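Local coordinates for OxyR (Porphyromonas gingivalis, PDB 3HO7), which belongs to the LysR family of transcription regulators and probably binds DNA as a redox-sensitive activator, represented here by its regulatory domain, at residues A[53-56]-A[60-63]; A[76-81]-A[201-206]; A[47-52]-A[114-119]. All coordinates share one frame; numbering follows the deposited sequence.

The three contacts lie in the regulatory domain, all within its LysR substrate-binding region. Interactions 1 and 3 share helix 49-58: its first turn meets the loop 114-119, while its last turns pack on residues 60-63 leading into strand 63-66. Their centres are about 15 Å apart, and they touch where Met47 CE rests against Ser55 and Ile61. Interaction 2, between strand 75-89 and helix 200-211, has its centre about 14 Å from that of interaction 1, and Met63 packs against its helix. Both segments of 1 lie between those of 3 and precede 2; 2 and 3 interleave. Interactions 2 and 3 join sequence-distant parts of one domain; interaction 1 is a local turn.

Interaction 1: residues A[53-56]-A[60-63]; sequences LASL and EIDM
Ile61 lays its side chain against Ser55 and Leu56, filling the angle between helix 49-58 and the chain that leaves it. From CB, CG1 sits between the backbone N and the carbonyl carbon (chi1 69°), which swings it toward the helix, 3.7 Å from Ser55 CB and equally near Leu56 N. The CG2 branch stays close to Ser55 CB as well. At the tip, CD1 ends 3.8 Å from Ser55 CB and 4.0 Å from Leu56 CG, so the ethyl arm runs over both residues. Leu56 answers from its own side, its side chain slanting across that of Ile61. Its CD2 methyl lies over the backbone from Ile61 O to Met63 CA, coming 3.4 Å from Asp62 O.

On the solvent side, Glu60 runs fully extended and brings OE1 2.8 Å from Ser55 OG, a hydroxyl that also lies at Arg51 O. The backbone is held more loosely: Ser55 O receives weak hydrogen bonds from Glu60 N and from Ile61 N, and also engages Ser58 OG. One water donates to both Leu56 O and Ile61 O, bridging the two backbones at 2.7 Å from Leu56 O. Beyond this, Leu56 leans on Ala192 and Leu75, and Ile61 on Ala16. The turn closes a beta-alpha-beta crossover from strand 40-46 through helix 49-58 to strand 63-66, both strands lying parallel to strand 11-17, as expected of the alpha/beta fold of LysR substrate-binding domains.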
loop_
_atom_site.group_PDB
_atom_site.type_symbol
_atom_site.label_atom_id
_atom_site.label_comp_id
_atom_site.label_asym_id
_atom_site.label_seq_id
_atom_site.Cartn_x
_atom_site.Cartn_y
_atom_site.Cartn_z
ATOM N N LEU A 53 9.907 -0.611 -16.153
ATOM C CA LEU A 53 10.408 -0.516 -17.517
ATOM C C LEU A 53 11.878 -0.103 -17.535
ATOM O O LEU A 53 12.672 -0.620 -18.322
ATOM C CB LEU A 53 9.559 0.468 -18.327
ATOM C CG LEU A 53 8.041 0.290 -18.230
ATOM C CD1 LEU A 53 7.330 1.159 -19.262
ATOM C CD2 LEU A 53 7.652 -1.173 -18.400
ATOM N N ALA A 54 12.234 0.829 -16.657
ATOM C CA ALA A 54 13.610 1.304 -16.553
ATOM C C ALA A 54 14.539 0.204 -16.049
ATOM O O ALA A 54 15.642 0.025 -16.567
ATOM C CB ALA A 54 13.684 2.518 -15.640
ATOM N N SER A 55 14.084 -0.529 -15.037
ATOM C CA SER A 55 14.880 -1.599 -14.448
ATOM C C SER A 55 15.065 -2.758 -15.422
ATOM O O SER A 55 16.151 -3.326 -15.522
ATOM C CB SER A 55 14.247 -2.082 -13.144
ATOM O OG SER A 55 14.312 -1.069 -12.155
ATOM N N LEU A 56 14.004 -3.101 -16.145
ATOM C CA LEU A 56 14.085 -4.144 -17.159
ATOM C C LEU A 56 15.156 -3.822 -18.195
ATOM O O LEU A 56 16.025 -4.647 -18.478
ATOM C CB LEU A 56 12.733 -4.336 -17.848
ATOM C CG LEU A 56 11.725 -5.259 -17.159
ATOM C CD1 LEU A 56 10.373 -5.180 -17.854
ATOM C CD2 LEU A 56 12.239 -6.689 -17.143
ATOM N N GLU A 60 18.395 -4.385 -14.075
ATOM C CA GLU A 60 18.233 -4.422 -12.624
ATOM C C GLU A 60 17.267 -5.531 -12.219
ATOM O O GLU A 60 17.368 -6.092 -11.127
ATOM C CB GLU A 60 17.724 -3.073 -12.109
ATOM C CG GLU A 60 17.528 -3.012 -10.600
ATOM C CD GLU A 60 16.966 -1.676 -10.135
ATOM O OE1 GLU A 60 16.852 -0.753 -10.968
ATOM O OE2 GLU A 60 16.640 -1.550 -8.935
ATOM N N ILE A 61 16.327 -5.839 -13.108
ATOM C CA ILE A 61 15.360 -6.906 -12.870
ATOM C C ILE A 61 15.173 -7.746 -14.130
ATOM O O ILE A 61 15.325 -7.249 -15.245
ATOM C CB ILE A 61 13.997 -6.350 -12.407
ATOM C CG1 ILE A 61 13.297 -5.608 -13.548
ATOM C CG2 ILE A 61 14.176 -5.443 -11.199
ATOM C CD1 ILE A 61 11.930 -5.063 -13.170
ATOM N N ASP A 62 14.843 -9.020 -13.945
ATOM C CA ASP A 62 14.706 -9.950 -15.061
ATOM C C ASP A 62 13.324 -9.886 -15.702
ATOM O O ASP A 62 13.193 -9.988 -16.921
ATOM C CB ASP A 62 14.997 -11.379 -14.598
ATOM C CG ASP A 62 16.435 -11.569 -14.162
ATOM O OD1 ASP A 62 17.331 -10.945 -14.771
ATOM O OD2 ASP A 62 16.672 -12.346 -13.215
ATOM N N MET A 63 12.299 -9.729 -14.872
ATOM C CA MET A 63 10.922 -9.697 -15.348
ATOM C C MET A 63 10.123 -8.679 -14.555
ATOM O O MET A 63 10.513 -8.290 -13.453
ATOM C CB MET A 63 10.272 -11.076 -15.209
ATOM C CG MET A 63 11.106 -12.222 -15.753
ATOM S SD MET A 63 10.380 -13.845 -15.442
ATOM C CE MET A 63 11.616 -14.895 -16.206
HETATM O O HOH W 1 16.356 -7.333 -18.038
#

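Interaction 2: residues A[76-81]-A[201-206]; sequences EDDLLY and KLREQL
Arg203 of helix 200-211 reaches over strand 75-89 and places its guanidinium group between the carboxylates of Glu76 and Asp78. Both acids come to the edge of the guanidinium, near its plane. Asp78 OD2 accepts a hydrogen bond from NH2 of Arg203 at 3.0 Å, with an N-H...O angle of 145°, as part of a salt bridge. Glu76 brings OE2 to the NH1 and NH2 end of the group. That pair forms a salt bridge whose exact geometry is doubtful, because OE2 is modelled too close to the guanidinium. The uncertainty in NH2 carries over to the Asp78 bond, though its length and angle are ordinary. The Asp78 carboxylate is turned 35° from the guanidinium plane, so this pair is not coplanar.

The arginine gets there by being stretched: CG lies opposite the backbone N (chi1 -179°), and the chain continues straight to NE, bridging a CA separation of 10.0 Å between Asp78 and Arg203. Glu76 and Asp78, two residues apart along the strand, both bring their carboxylates to it, whereas Asp77 between them points away and forms a salt bridge with Arg190. Strand 184-194 fixes the backbone: Glu76 bonds with Val193 and Asp78 with Leu191. Further along, Leu80 and Tyr81 both face Val189 in a classic beta bulge, and Leu80 packs on Ile207 and Leu210 of the same helix as Arg203. Beside the start of the arginine side chain, Met63 CE packs against Arg203 CA.

Glu76, Asp78 and Arg203 thus form a salt-bridge network that ties strand 75-89 to helix 200-211. Sharing one positive group would be expected to offset the mutual repulsion of the acids, although nearby solvent probably weakens its energy.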
loop_
_atom_site.group_PDB
_atom_site.type_symbol
_atom_site.label_atom_id
_atom_site.label_comp_id
_atom_site.label_asym_id
_atom_site.label_seq_id
_atom_site.Cartn_x
_atom_site.Cartn_y
_atom_site.Cartn_z
ATOM N N GLU A 76 9.237 -6.355 -24.124
ATOM C CA GLU A 76 8.065 -7.049 -24.636
ATOM C C GLU A 76 7.313 -7.687 -23.477
ATOM O O GLU A 76 7.854 -7.821 -22.382
ATOM C CB GLU A 76 8.447 -8.095 -25.687
ATOM C CG GLU A 76 9.059 -9.370 -25.134
ATOM C CD GLU A 76 9.470 -10.329 -26.237
ATOM O OE1 GLU A 76 9.890 -9.852 -27.314
ATOM O OE2 GLU A 76 9.375 -11.558 -26.033
ATOM N N ASP A 77 6.064 -8.065 -23.714
ATOM C CA ASP A 77 5.232 -8.601 -22.648
ATOM C C ASP A 77 4.223 -9.620 -23.159
ATOM O O ASP A 77 3.943 -9.694 -24.354
ATOM C CB ASP A 77 4.513 -7.470 -21.909
ATOM C CG ASP A 77 3.876 -6.471 -22.855
ATOM O OD1 ASP A 77 2.663 -6.597 -23.126
ATOM O OD2 ASP A 77 4.595 -5.567 -23.333
ATOM N N ASP A 78 3.679 -10.400 -22.233
ATOM C CA ASP A 78 2.719 -11.438 -22.564
ATOM C C ASP A 78 1.543 -11.378 -21.601
ATOM O O ASP A 78 1.708 -11.063 -20.422
ATOM C CB ASP A 78 3.383 -12.814 -22.492
ATOM C CG ASP A 78 4.445 -13.004 -23.556
ATOM O OD1 ASP A 78 4.103 -12.960 -24.759
ATOM O OD2 ASP A 78 5.623 -13.200 -23.191
ATOM N N LEU A 79 0.354 -11.679 -22.107
ATOM C CA LEU A 79 -0.847 -11.641 -21.291
ATOM C C LEU A 79 -0.823 -12.713 -20.206
ATOM O O LEU A 79 -0.484 -13.869 -20.463
ATOM C CB LEU A 79 -2.092 -11.804 -22.168
ATOM C CG LEU A 79 -3.444 -11.791 -21.452
ATOM C CD1 LEU A 79 -3.657 -10.463 -20.728
ATOM C CD2 LEU A 79 -4.574 -12.057 -22.433
ATOM N N LEU A 80 -1.170 -12.315 -18.991
ATOM C CA LEU A 80 -1.322 -13.261 -17.896
ATOM C C LEU A 80 -2.804 -13.446 -17.598
ATOM O O LEU A 80 -3.304 -14.569 -17.564
ATOM C CB LEU A 80 -0.575 -12.780 -16.652
ATOM C CG LEU A 80 0.937 -12.621 -16.827
ATOM C CD1 LEU A 80 1.593 -12.209 -15.520
ATOM C CD2 LEU A 80 1.544 -13.916 -17.356
ATOM N N TYR A 81 -3.507 -12.333 -17.407
ATOM C CA TYR A 81 -4.942 -12.368 -17.157
ATOM C C TYR A 81 -5.553 -10.973 -17.209
ATOM O O TYR A 81 -4.849 -9.969 -17.052
ATOM C CB TYR A 81 -5.236 -13.014 -15.800
ATOM C CG TYR A 81 -4.603 -12.305 -14.623
ATOM C CD1 TYR A 81 -5.328 -11.395 -13.862
ATOM C CD2 TYR A 81 -3.285 -12.553 -14.268
ATOM C CE1 TYR A 81 -4.751 -10.748 -12.782
ATOM C CE2 TYR A 81 -2.699 -11.910 -13.195
ATOM C CZ TYR A 81 -3.434 -11.012 -12.455
ATOM O OH TYR A 81 -2.840 -10.377 -11.385
ATOM N N LYS A 201 12.976 -20.616 -21.444
ATOM C CA LYS A 201 12.334 -21.738 -20.768
ATOM C C LYS A 201 11.793 -21.326 -19.401
ATOM O O LYS A 201 10.693 -21.722 -19.013
ATOM C CB LYS A 201 13.302 -22.919 -20.656
ATOM C CG LYS A 201 13.840 -23.378 -22.003
ATOM C CD LYS A 201 14.759 -24.584 -21.879
ATOM C CE LYS A 201 13.985 -25.843 -21.513
ATOM N NZ LYS A 201 14.837 -27.064 -21.601
ATOM N N LEU A 202 12.565 -20.522 -18.678
ATOM C CA LEU A 202 12.118 -19.986 -17.399
ATOM C C LEU A 202 10.949 -19.030 -17.615
ATOM O O LEU A 202 9.921 -19.122 -16.943
ATOM C CB LEU A 202 13.266 -19.266 -16.691
ATOM C CG LEU A 202 12.963 -18.673 -15.315
ATOM C CD1 LEU A 202 12.546 -19.761 -14.334
ATOM C CD2 LEU A 202 14.169 -17.912 -14.790
ATOM N N ARG A 203 11.121 -18.110 -18.561
ATOM C CA ARG A 203 10.067 -17.177 -18.940
ATOM C C ARG A 203 8.771 -17.937 -19.183
ATOM O O ARG A 203 7.718 -17.577 -18.658
ATOM C CB ARG A 203 10.480 -16.406 -20.195
ATOM C CG ARG A 203 9.475 -15.372 -20.689
ATOM C CD ARG A 203 10.005 -14.690 -21.947
ATOM N NE ARG A 203 9.028 -13.805 -22.575
ATOM C CZ ARG A 203 9.235 -13.162 -23.721
ATOM N NH1 ARG A 203 10.386 -13.306 -24.365
ATOM N NH2 ARG A 203 8.291 -12.376 -24.224
ATOM N N GLU A 204 8.861 -18.996 -19.982
ATOM C CA GLU A 204 7.708 -19.831 -20.293
ATOM C C GLU A 204 7.116 -20.445 -19.025
ATOM O O GLU A 204 5.897 -20.491 -18.858
ATOM C CB GLU A 204 8.097 -20.928 -21.288
ATOM C CG GLU A 204 6.958 -21.865 -21.668
ATOM C CD GLU A 204 7.315 -22.775 -22.828
ATOM O OE1 GLU A 204 8.347 -22.526 -23.488
ATOM O OE2 GLU A 204 6.563 -23.741 -23.083
ATOM N N GLN A 205 7.985 -20.915 -18.135
ATOM C CA GLN A 205 7.539 -21.507 -16.880
ATOM C C GLN A 205 6.838 -20.463 -16.015
ATOM O O GLN A 205 5.754 -20.708 -15.483
ATOM C CB GLN A 205 8.718 -22.126 -16.123
ATOM C CG GLN A 205 8.315 -22.942 -14.900
ATOM C CD GLN A 205 9.506 -23.526 -14.159
ATOM O OE1 GLN A 205 10.651 -23.392 -14.593
ATOM N NE2 GLN A 205 9.240 -24.180 -13.033
ATOM N N LEU A 206 7.460 -19.296 -15.882
ATOM C CA LEU A 206 6.875 -18.210 -15.102
ATOM C C LEU A 206 5.477 -17.859 -15.600
ATOM O O LEU A 206 4.529 -17.797 -14.818
ATOM C CB LEU A 206 7.777 -16.973 -15.124
ATOM C CG LEU A 206 8.728 -16.791 -13.938
ATOM C CD1 LEU A 206 7.968 -16.366 -12.686
ATOM C CD2 LEU A 206 9.526 -18.060 -13.683
#

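Interaction 3: residues A[47-52]-A[114-119]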
loop_
_atom_site.group_PDB
_atom_site.type_symbol
_atom_site.label_atom_id
_atom_site.label_comp_id
_atom_site.label_asym_id
_atom_site.label_seq_id
_atom_site.Cartn_x
_atom_site.Cartn_y
_atom_site.Cartn_z
ATOM N N MET A 47 7.433 -2.047 -7.655
ATOM C CA MET A 47 7.729 -0.791 -8.330
ATOM C C MET A 47 6.507 -0.365 -9.116
ATOM O O MET A 47 5.695 -1.199 -9.513
ATOM C CB MET A 47 8.869 -0.959 -9.328
ATOM C CG MET A 47 10.132 -1.586 -8.797
ATOM S SD MET A 47 11.278 -1.809 -10.168
ATOM C CE MET A 47 12.653 -2.599 -9.337
ATOM N N GLN A 48 6.384 0.933 -9.358
ATOM C CA GLN A 48 5.413 1.409 -10.325
ATOM C C GLN A 48 5.981 1.182 -11.724
ATOM O O GLN A 48 7.170 0.896 -11.881
ATOM C CB GLN A 48 5.076 2.880 -10.082
ATOM C CG GLN A 48 4.077 3.087 -8.951
ATOM C CD GLN A 48 4.108 4.490 -8.390
ATOM O OE1 GLN A 48 5.119 5.186 -8.483
ATOM N NE2 GLN A 48 3.000 4.913 -7.795
ATOM N N THR A 49 5.129 1.307 -12.734
ATOM C CA THR A 49 5.485 0.937 -14.103
ATOM C C THR A 49 6.793 1.553 -14.590
ATOM O O THR A 49 7.631 0.866 -15.172
ATOM C CB THR A 49 4.360 1.297 -15.086
ATOM O OG1 THR A 49 3.135 0.692 -14.649
ATOM C CG2 THR A 49 4.698 0.807 -16.488
ATOM N N SER A 50 6.960 2.849 -14.357
ATOM C CA SER A 50 8.152 3.551 -14.819
ATOM C C SER A 50 9.420 2.840 -14.363
ATOM O O SER A 50 10.296 2.535 -15.172
ATOM C CB SER A 50 8.142 4.997 -14.325
ATOM O OG SER A 50 6.905 5.616 -14.633
ATOM N N ARG A 51 9.511 2.576 -13.062
ATOM C CA ARG A 51 10.662 1.874 -12.504
ATOM C C ARG A 51 10.827 0.494 -13.129
ATOM O O ARG A 51 11.941 0.075 -13.439
ATOM C CB ARG A 51 10.538 1.754 -10.983
ATOM C CG ARG A 51 10.660 3.078 -10.251
ATOM C CD ARG A 51 10.781 2.876 -8.750
ATOM N NE ARG A 51 9.533 2.409 -8.154
ATOM C CZ ARG A 51 8.552 3.211 -7.754
ATOM N NH1 ARG A 51 8.674 4.527 -7.889
ATOM N NH2 ARG A 51 7.450 2.701 -7.223
ATOM N N CYS A 52 9.712 -0.209 -13.311
ATOM C CA CYS A 52 9.735 -1.533 -13.921
ATOM C C CYS A 52 10.390 -1.503 -15.294
ATOM O O CYS A 52 11.307 -2.275 -15.571
ATOM C CB CYS A 52 8.319 -2.096 -14.049
ATOM S SG CYS A 52 7.572 -2.628 -12.500
ATOM N N LEU A 114 -6.167 6.455 -8.155
ATOM C CA LEU A 114 -4.745 6.198 -8.114
ATOM C C LEU A 114 -4.156 6.784 -9.384
ATOM O O LEU A 114 -4.636 6.513 -10.479
ATOM C CB LEU A 114 -4.480 4.694 -8.051
ATOM C CG LEU A 114 -4.976 3.976 -6.795
ATOM C CD1 LEU A 114 -5.026 2.471 -7.006
ATOM C CD2 LEU A 114 -4.109 4.326 -5.598
ATOM N N ASP A 115 -3.110 7.582 -9.230
ATOM C CA ASP A 115 -2.421 8.179 -10.369
ATOM C C ASP A 115 -2.087 7.131 -11.428
ATOM O O ASP A 115 -2.341 7.333 -12.615
ATOM C CB ASP A 115 -1.141 8.887 -9.914
ATOM C CG ASP A 115 -1.417 10.062 -8.993
ATOM O OD1 ASP A 115 -2.481 10.700 -9.139
ATOM O OD2 ASP A 115 -0.566 10.349 -8.125
ATOM N N GLU A 116 -1.518 6.012 -10.989
ATOM C CA GLU A 116 -1.107 4.948 -11.900
ATOM C C GLU A 116 -2.028 3.730 -11.826
ATOM O O GLU A 116 -2.147 2.972 -12.789
ATOM C CB GLU A 116 0.340 4.537 -11.620
ATOM C CG GLU A 116 0.793 3.286 -12.358
ATOM C CD GLU A 116 2.294 3.087 -12.300
ATOM O OE1 GLU A 116 3.033 4.089 -12.419
ATOM O OE2 GLU A 116 2.739 1.929 -12.140
ATOM N N GLY A 117 -2.676 3.543 -10.682
ATOM C CA GLY A 117 -3.606 2.435 -10.517
ATOM C C GLY A 117 -4.812 2.593 -11.423
ATOM O O GLY A 117 -5.271 1.626 -12.032
ATOM N N HIS A 118 -5.322 3.816 -11.518
ATOM C CA HIS A 118 -6.511 4.093 -12.322
ATOM C C HIS A 118 -6.212 4.969 -13.529
ATOM O O HIS A 118 -6.869 4.855 -14.562
ATOM C CB HIS A 118 -7.587 4.776 -11.476
ATOM C CG HIS A 118 -7.931 4.035 -10.224
ATOM N ND1 HIS A 118 -7.872 4.616 -8.975
ATOM C CD2 HIS A 118 -8.331 2.757 -10.028
ATOM C CE1 HIS A 118 -8.230 3.728 -8.063
ATOM N NE2 HIS A 118 -8.510 2.591 -8.676
ATOM N N CYS A 119 -5.228 5.852 -13.392
ATOM C CA CYS A 119 -4.995 6.873 -14.403
ATOM C C CYS A 119 -3.629 6.777 -15.079
ATOM O O CYS A 119 -3.058 7.791 -15.484
ATOM C CB CYS A 119 -5.202 8.265 -13.801
ATOM S SG CYS A 119 -6.869 8.524 -13.150
#
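Thr49 grips Glu116 twice, through its backbone N and through its hydroxyl, both donating to the one oxygen OE2. The N-H bond is short and nearly straight: Thr49 N to Glu116 OE2 is 2.5 Å with an N-H...O angle of 168°, arriving on the syn side, close to the carboxylate plane. Thr49 OG1 comes to the same Glu116 OE2 at 2.8 Å but from above the carboxylate, 70° out of its plane. The two donors thus approach OE2 from clearly different directions.

Glu116 reaches the helix by extending: CG lies opposite the backbone N (chi1 171°), and the chain stays extended to the carboxylate. On the helix, the Thr49 hydroxyl is turned beside its own backbone N, which lets both donors meet one acceptor. Gln48, at the N-cap position, packs alongside with its CB 3.3 Å from Glu116 OE1, and its side chain slants across that of the glutamate. Beyond Thr49, Phe120 touches the threonine side chain.

The loop carrying Glu116 is braced internally. His118 ND1 accepts from Leu114 N at 2.6 Å, while its NE2 bonds to Phe160 O; Leu114 O receives both His118 N and Cys119 N. Asp115 OD2 is tied to Gly142 N, and Cys119 is joined to Cys128 by a disulfide, so the glutamate projects from a loop fixed on several sides in this disulfide form.

The contact joins the first turn of helix 49-58 to the loop between strand 75-89 and helix 125-128, consistent with a link across the cleft between the two subdomains of a LysR regulatory domain. A carboxylate held there should be favoured by the helix dipole and by its two donors, and would probably remain ionised.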